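Local coordinates for protein phenol hydroxylase component phN (Pseudomonas stutzeri, PDB 3U52) that probably hydroxylates phenol at a carboxylate-bridged di-iron centre, as the large oxygenase subunit of a bacterial multicomponent monooxygenase, at residues 176-181 against 263-268; 187-192 against 259-264. All blocks are in the same frame, centred on the assembly; numbering follows the deposited sequence.

Contact 1: 176-181 against 263-268; sequences KSFFDD and DKWFWR
Both carboxylate oxygens of Asp181 are gripped across the helix pair, in a salt-bridge network with Lys264 and Arg268. OD1 forms a salt bridge with Lys264 NZ at 2.8 Å on its syn side, and OD2 uses its anti lone pair for a second with Arg268 NH1 at 2.7 Å, bent to 148° at the hydrogen. Lys446 and Tyr447 add a salt bridge to OD1 and a hydrogen bond to OD2, so this buried carboxylate is likely to stay ionised. With CG anti to the backbone N (chi1 -171°), the carboxylate of Asp181 is carried to Lys264 and Arg268. Arg268, bent at its second and third torsions, lays one face of its guanidinium over Phe178 CA and, from its edge, donates NH2 to Ser177 OG at 3.0 Å; that hydroxyl also bonds Ser173 O. Beside the salt bridges, Trp265 sets the edge of its six-membered ring against the face of Phe178 in a T-shaped stack, planes at 85°, with CZ3 3.5 Å from Phe178 CE2. The same indole edge meets Phe178 O in its plane, and NE1 bonds Glu189. The segments of helices 173-184 and 254-283 run nearly antiparallel, their axes 11.7 Å apart at closest approach; helix 187-216 packs on Phe178 and Trp265, and helix 434-442 on Lys264 and Arg268.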
loop_
_atom_site.group_PDB
_atom_site.type_symbol
_atom_site.label_atom_id
_atom_site.label_comp_id
_atom_site.label_asym_id
_atom_site.label_seq_id
_atom_site.Cartn_x
_atom_site.Cartn_y
_atom_site.Cartn_z
ATOM N N LYS A 176 33.149 4.142 3.328
ATOM C CA LYS A 176 33.579 3.007 4.150
ATOM C C LYS A 176 34.537 3.406 5.293
ATOM O O LYS A 176 34.289 3.059 6.468
ATOM C CB LYS A 176 34.193 1.908 3.287
ATOM C CG LYS A 176 34.351 0.566 4.048
ATOM C CD LYS A 176 35.021 -0.444 3.150
ATOM C CE LYS A 176 35.777 -1.514 3.944
ATOM N NZ LYS A 176 34.864 -2.433 4.652
ATOM N N SER A 177 35.605 4.142 4.969
ATOM C CA SER A 177 36.540 4.544 6.008
ATOM C C SER A 177 35.932 5.549 7.007
ATOM O O SER A 177 36.324 5.570 8.179
ATOM C CB SER A 177 37.864 5.079 5.410
ATOM O OG SER A 177 37.656 6.337 4.801
ATOM N N PHE A 178 34.976 6.376 6.569
ATOM C CA PHE A 178 34.209 7.267 7.495
ATOM C C PHE A 178 33.549 6.433 8.582
ATOM O O PHE A 178 33.689 6.702 9.800
ATOM C CB PHE A 178 33.098 8.057 6.718
ATOM C CG PHE A 178 32.235 8.907 7.607
ATOM C CD1 PHE A 178 31.101 8.382 8.201
ATOM C CD2 PHE A 178 32.541 10.257 7.813
ATOM C CE1 PHE A 178 30.301 9.182 9.055
ATOM C CE2 PHE A 178 31.734 11.101 8.645
ATOM C CZ PHE A 178 30.660 10.560 9.288
ATOM N N PHE A 179 32.816 5.401 8.155
ATOM C CA PHE A 179 32.147 4.585 9.155
ATOM C C PHE A 179 33.057 3.597 9.929
ATOM O O PHE A 179 32.745 3.265 11.072
ATOM C CB PHE A 179 30.920 3.839 8.543
ATOM C CG PHE A 179 29.682 4.013 9.375
ATOM C CD1 PHE A 179 28.865 5.098 9.194
ATOM C CD2 PHE A 179 29.384 3.100 10.381
ATOM C CE1 PHE A 179 27.720 5.309 10.022
ATOM C CE2 PHE A 179 28.252 3.265 11.199
ATOM C CZ PHE A 179 27.422 4.371 11.022
ATOM N N ASP A 180 34.125 3.096 9.295
ATOM C CA ASP A 180 35.135 2.253 9.996
ATOM C C ASP A 180 35.777 3.077 11.095
ATOM O O ASP A 180 35.986 2.571 12.153
ATOM C CB ASP A 180 36.208 1.742 9.050
ATOM C CG ASP A 180 35.763 0.542 8.232
ATOM O OD1 ASP A 180 34.582 0.083 8.376
ATOM O OD2 ASP A 180 36.600 0.018 7.423
ATOM N N ASP A 181 36.065 4.353 10.839
ATOM C CA ASP A 181 36.648 5.274 11.825
ATOM C C ASP A 181 35.725 5.366 13.032
ATOM O O ASP A 181 36.159 5.124 14.164
ATOM C CB ASP A 181 36.906 6.617 11.109
ATOM C CG ASP A 181 37.711 7.641 11.933
ATOM O OD1 ASP A 181 37.761 7.572 13.164
ATOM O OD2 ASP A 181 38.253 8.577 11.303
ATOM N N ASP A 263 35.059 19.018 15.918
ATOM C CA ASP A 263 35.973 19.464 14.854
ATOM C C ASP A 263 36.313 18.329 13.874
ATOM O O ASP A 263 36.258 18.536 12.650
ATOM C CB ASP A 263 37.266 19.979 15.470
ATOM C CG ASP A 263 37.102 21.301 16.238
ATOM O OD1 ASP A 263 38.029 21.609 17.040
ATOM O OD2 ASP A 263 36.095 22.042 16.092
ATOM N N LYS A 264 36.660 17.143 14.403
ATOM C CA LYS A 264 36.971 15.939 13.550
ATOM C C LYS A 264 35.765 15.478 12.672
ATOM O O LYS A 264 35.883 15.292 11.443
ATOM C CB LYS A 264 37.401 14.773 14.432
ATOM C CG LYS A 264 37.648 13.463 13.669
ATOM C CD LYS A 264 38.013 12.328 14.629
ATOM C CE LYS A 264 37.846 11.043 13.854
ATOM N NZ LYS A 264 38.276 9.884 14.747
ATOM N N TRP A 265 34.594 15.354 13.286
ATOM C CA TRP A 265 33.484 14.736 12.594
ATOM C C TRP A 265 32.755 15.742 11.736
ATOM O O TRP A 265 32.166 15.374 10.751
ATOM C CB TRP A 265 32.543 14.037 13.615
ATOM C CG TRP A 265 33.264 12.763 14.046
ATOM C CD1 TRP A 265 33.896 12.545 15.225
ATOM C CD2 TRP A 265 33.512 11.589 13.229
ATOM N NE1 TRP A 265 34.516 11.305 15.213
ATOM C CE2 TRP A 265 34.253 10.691 14.010
ATOM C CE3 TRP A 265 33.110 11.198 11.938
ATOM C CZ2 TRP A 265 34.651 9.401 13.534
ATOM C CZ3 TRP A 265 33.517 9.916 11.444
ATOM C CH2 TRP A 265 34.275 9.051 12.254
ATOM N N PHE A 266 32.771 17.016 12.128
ATOM C CA PHE A 266 32.367 18.047 11.164
ATOM C C PHE A 266 33.153 17.858 9.889
ATOM O O PHE A 266 32.553 17.837 8.787
ATOM C CB PHE A 266 32.600 19.500 11.646
ATOM C CG PHE A 266 32.385 20.506 10.550
ATOM C CD1 PHE A 266 33.475 21.137 9.936
ATOM C CD2 PHE A 266 31.075 20.749 10.074
ATOM C CE1 PHE A 266 33.280 22.022 8.879
ATOM C CE2 PHE A 266 30.873 21.688 9.019
ATOM C CZ PHE A 266 31.987 22.278 8.408
ATOM N N TRP A 267 34.474 17.749 10.015
ATOM C CA TRP A 267 35.338 17.791 8.845
ATOM C C TRP A 267 35.244 16.488 8.022
ATOM O O TRP A 267 35.079 16.523 6.816
ATOM C CB TRP A 267 36.782 18.205 9.177
ATOM C CG TRP A 267 37.533 18.390 7.878
ATOM C CD1 TRP A 267 38.376 17.507 7.284
ATOM C CD2 TRP A 267 37.495 19.543 7.024
ATOM N NE1 TRP A 267 38.834 18.022 6.106
ATOM C CE2 TRP A 267 38.301 19.266 5.914
ATOM C CE3 TRP A 267 36.825 20.772 7.082
ATOM C CZ2 TRP A 267 38.488 20.192 4.848
ATOM C CZ3 TRP A 267 37.011 21.696 6.034
ATOM C CH2 TRP A 267 37.833 21.402 4.943
ATOM N N ARG A 268 35.256 15.335 8.694
ATOM C CA ARG A 268 34.971 14.066 8.010
ATOM C C ARG A 268 33.567 13.999 7.348
ATOM O O ARG A 268 33.423 13.467 6.246
ATOM C CB ARG A 268 35.161 12.872 8.978
ATOM C CG ARG A 268 36.656 12.605 9.303
ATOM C CD ARG A 268 36.960 11.051 9.382
ATOM N NE ARG A 268 36.871 10.446 8.052
ATOM C CZ ARG A 268 37.450 9.307 7.702
ATOM N NH1 ARG A 268 38.142 8.620 8.584
ATOM N NH2 ARG A 268 37.312 8.834 6.469
#

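Contact 2: 187-192 against 259-264; sequences PFEFLT and QRWIDK
The indole of Trp261 lies between helices 187-216 and 254-283, with the extended side chain of Glu189 laid across one face. This is helix-helix packing within the mainly helical di-iron hydroxylase subunit, the two segments crossing at -47° with their axes 10.3 Å apart at closest approach. Glu189 CG sits 3.6 Å from the centroid of the five-membered ring and 9° off its normal, a CH-pi contact, while CB lies over the same face toward the rim, 3.6 Å from Trp261 CE2 and as near to CZ2. Farther along, the carboxylate is turned only 14° from the indole plane. Around the six-membered ring, Phe188 CB touches Trp261 CH2 at 3.8 Å, and Thr192 comes in nearly at a right angle, its OG1 3.5 Å from Trp261 CE3 and its methyl CG2 against Trp261 CB. With an alanine at Trp261, the aliphatic part of Glu189 would probably lose the ring it lies on, and a gap would be likely between the two helices.

The next shell fixes these groups. The extended chain of Glu189, CG anti to the backbone N, brings OE1 into a salt bridge with Lys264 NZ at 2.8 Å. Glu40 takes the backbone N-H groups of Phe188 and Glu189 near the start of helix 187-216. Phe188 also helps line a xenon site with Trp47, Trp50 and Leu191, and its ring meets Phe122. Thr192 is held by its own helix: OG1 donates to Phe188 O at 2.9 Å, and Thr192 N reaches the same oxygen from the opposite face of the carbonyl plane.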
loop_
_atom_site.group_PDB
_atom_site.type_symbol
_atom_site.label_atom_id
_atom_site.label_comp_id
_atom_site.label_asym_id
_atom_site.label_seq_id
_atom_site.Cartn_x
_atom_site.Cartn_y
_atom_site.Cartn_z
ATOM N N PRO A 187 32.600 4.182 22.421
ATOM C CA PRO A 187 31.155 4.429 22.349
ATOM C C PRO A 187 30.708 5.908 22.402
ATOM O O PRO A 187 29.802 6.290 21.664
ATOM C CB PRO A 187 30.584 3.614 23.547
ATOM C CG PRO A 187 31.789 3.446 24.495
ATOM C CD PRO A 187 32.995 3.404 23.621
ATOM N N PHE A 188 31.341 6.737 23.229
ATOM C CA PHE A 188 31.005 8.162 23.230
ATOM C C PHE A 188 31.341 8.873 21.929
ATOM O O PHE A 188 30.566 9.756 21.478
ATOM C CB PHE A 188 31.585 8.890 24.451
ATOM C CG PHE A 188 30.981 8.420 25.777
ATOM C CD1 PHE A 188 31.725 7.649 26.643
ATOM C CD2 PHE A 188 29.694 8.790 26.138
ATOM C CE1 PHE A 188 31.176 7.205 27.855
ATOM C CE2 PHE A 188 29.115 8.354 27.345
ATOM C CZ PHE A 188 29.878 7.545 28.202
ATOM N N GLU A 189 32.483 8.528 21.349
ATOM C CA GLU A 189 32.868 9.136 20.053
ATOM C C GLU A 189 31.946 8.601 18.961
ATOM O O GLU A 189 31.481 9.369 18.117
ATOM C CB GLU A 189 34.341 8.897 19.699
ATOM C CG GLU A 189 34.736 9.623 18.399
ATOM C CD GLU A 189 36.203 9.487 18.031
ATOM O OE1 GLU A 189 36.566 10.040 16.988
ATOM O OE2 GLU A 189 37.011 8.859 18.750
ATOM N N PHE A 190 31.620 7.315 19.025
ATOM C CA PHE A 190 30.673 6.747 18.032
ATOM C C PHE A 190 29.368 7.568 18.064
ATOM O O PHE A 190 28.884 8.039 17.004
ATOM C CB PHE A 190 30.378 5.266 18.269
ATOM C CG PHE A 190 29.328 4.678 17.314
ATOM C CD1 PHE A 190 29.662 4.285 16.028
ATOM C CD2 PHE A 190 27.999 4.592 17.699
ATOM C CE1 PHE A 190 28.696 3.760 15.150
ATOM C CE2 PHE A 190 27.036 4.080 16.834
ATOM C CZ PHE A 190 27.394 3.663 15.562
ATOM N N LEU A 191 28.819 7.756 19.261
ATOM C CA LEU A 191 27.584 8.558 19.373
ATOM C C LEU A 191 27.769 10.021 18.920
ATOM O O LEU A 191 26.903 10.605 18.231
ATOM C CB LEU A 191 27.016 8.460 20.788
ATOM C CG LEU A 191 25.747 7.605 20.976
ATOM C CD1 LEU A 191 25.359 6.524 19.898
ATOM C CD2 LEU A 191 25.682 7.112 22.378
ATOM N N THR A 192 28.901 10.629 19.268
ATOM C CA THR A 192 29.133 12.016 18.865
ATOM C C THR A 192 29.262 12.131 17.357
ATOM O O THR A 192 28.791 13.114 16.764
ATOM C CB THR A 192 30.353 12.631 19.599
ATOM O OG1 THR A 192 30.075 12.625 21.009
ATOM C CG2 THR A 192 30.599 14.084 19.133
ATOM N N GLN A 259 34.681 18.942 22.038
ATOM C CA GLN A 259 35.058 19.957 21.033
ATOM C C GLN A 259 35.928 19.363 19.918
ATOM O O GLN A 259 35.723 19.637 18.708
ATOM C CB GLN A 259 35.803 21.166 21.675
ATOM C CG GLN A 259 36.108 22.232 20.593
ATOM C CD GLN A 259 34.841 22.922 20.127
ATOM O OE1 GLN A 259 34.432 22.840 18.950
ATOM N NE2 GLN A 259 34.211 23.599 21.031
ATOM N N ARG A 260 36.919 18.580 20.313
ATOM C CA ARG A 260 37.775 17.923 19.339
ATOM C C ARG A 260 36.985 16.959 18.441
ATOM O O ARG A 260 37.275 16.865 17.243
ATOM C CB ARG A 260 38.897 17.127 20.022
ATOM C CG ARG A 260 40.057 17.991 20.544
ATOM C CD ARG A 260 41.089 17.101 21.309
ATOM N NE ARG A 260 41.399 17.764 22.584
ATOM C CZ ARG A 260 41.337 17.217 23.789
ATOM N NH1 ARG A 260 41.043 15.932 23.959
ATOM N NH2 ARG A 260 41.621 17.976 24.831
ATOM N N TRP A 261 36.060 16.192 19.024
ATOM C CA TRP A 261 35.201 15.302 18.196
ATOM C C TRP A 261 34.323 16.078 17.243
ATOM O O TRP A 261 34.103 15.632 16.140
ATOM C CB TRP A 261 34.307 14.367 19.021
ATOM C CG TRP A 261 35.090 13.346 19.799
ATOM C CD1 TRP A 261 36.327 12.853 19.496
ATOM C CD2 TRP A 261 34.651 12.660 20.966
ATOM N NE1 TRP A 261 36.706 11.921 20.439
ATOM C CE2 TRP A 261 35.692 11.776 21.347
ATOM C CE3 TRP A 261 33.470 12.704 21.727
ATOM C CZ2 TRP A 261 35.589 10.912 22.467
ATOM C CZ3 TRP A 261 33.376 11.859 22.853
ATOM C CH2 TRP A 261 34.438 10.995 23.206
ATOM N N ILE A 262 33.784 17.214 17.683
ATOM C CA ILE A 262 32.963 18.050 16.788
ATOM C C ILE A 262 33.872 18.519 15.616
ATOM O O ILE A 262 33.496 18.435 14.457
ATOM C CB ILE A 262 32.327 19.226 17.557
ATOM C CG1 ILE A 262 31.145 18.755 18.448
ATOM C CG2 ILE A 262 31.899 20.349 16.640
ATOM C CD1 ILE A 262 30.610 19.837 19.394
ATOM N N ASP A 263 35.059 19.018 15.918
ATOM C CA ASP A 263 35.973 19.464 14.854
ATOM C C ASP A 263 36.313 18.329 13.874
ATOM O O ASP A 263 36.258 18.536 12.650
ATOM C CB ASP A 263 37.266 19.979 15.470
ATOM C CG ASP A 263 37.102 21.301 16.238
ATOM O OD1 ASP A 263 38.029 21.609 17.040
ATOM O OD2 ASP A 263 36.095 22.042 16.092
ATOM N N LYS A 264 36.660 17.143 14.403
ATOM C CA LYS A 264 36.971 15.939 13.550
ATOM C C LYS A 264 35.765 15.478 12.672
ATOM O O LYS A 264 35.883 15.292 11.443
ATOM C CB LYS A 264 37.401 14.773 14.432
ATOM C CG LYS A 264 37.648 13.463 13.669
ATOM C CD LYS A 264 38.013 12.328 14.629
ATOM C CE LYS A 264 37.846 11.043 13.854
ATOM N NZ LYS A 264 38.276 9.884 14.747
#

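Both contacts are buried and share helix 254-283, which meets two successive helices of the chain, 173-184 in contact 1 and 187-216 in contact 2. The segments are nearly antiparallel in contact 1 and obliquely crossed in contact 2. Contact 1 lies nearer the chain's centre and is the more polar, with a salt-bridge network that also faces another protein chain; contact 2, untouched by other chains, rests mainly on a single indole and borders a xenon pocket. Lys264 bridges them, pairing with an acid on each helix and with Glu443. Glu189 and Trp265 also tie the two contacts, as does the packing of Phe179 on Phe190.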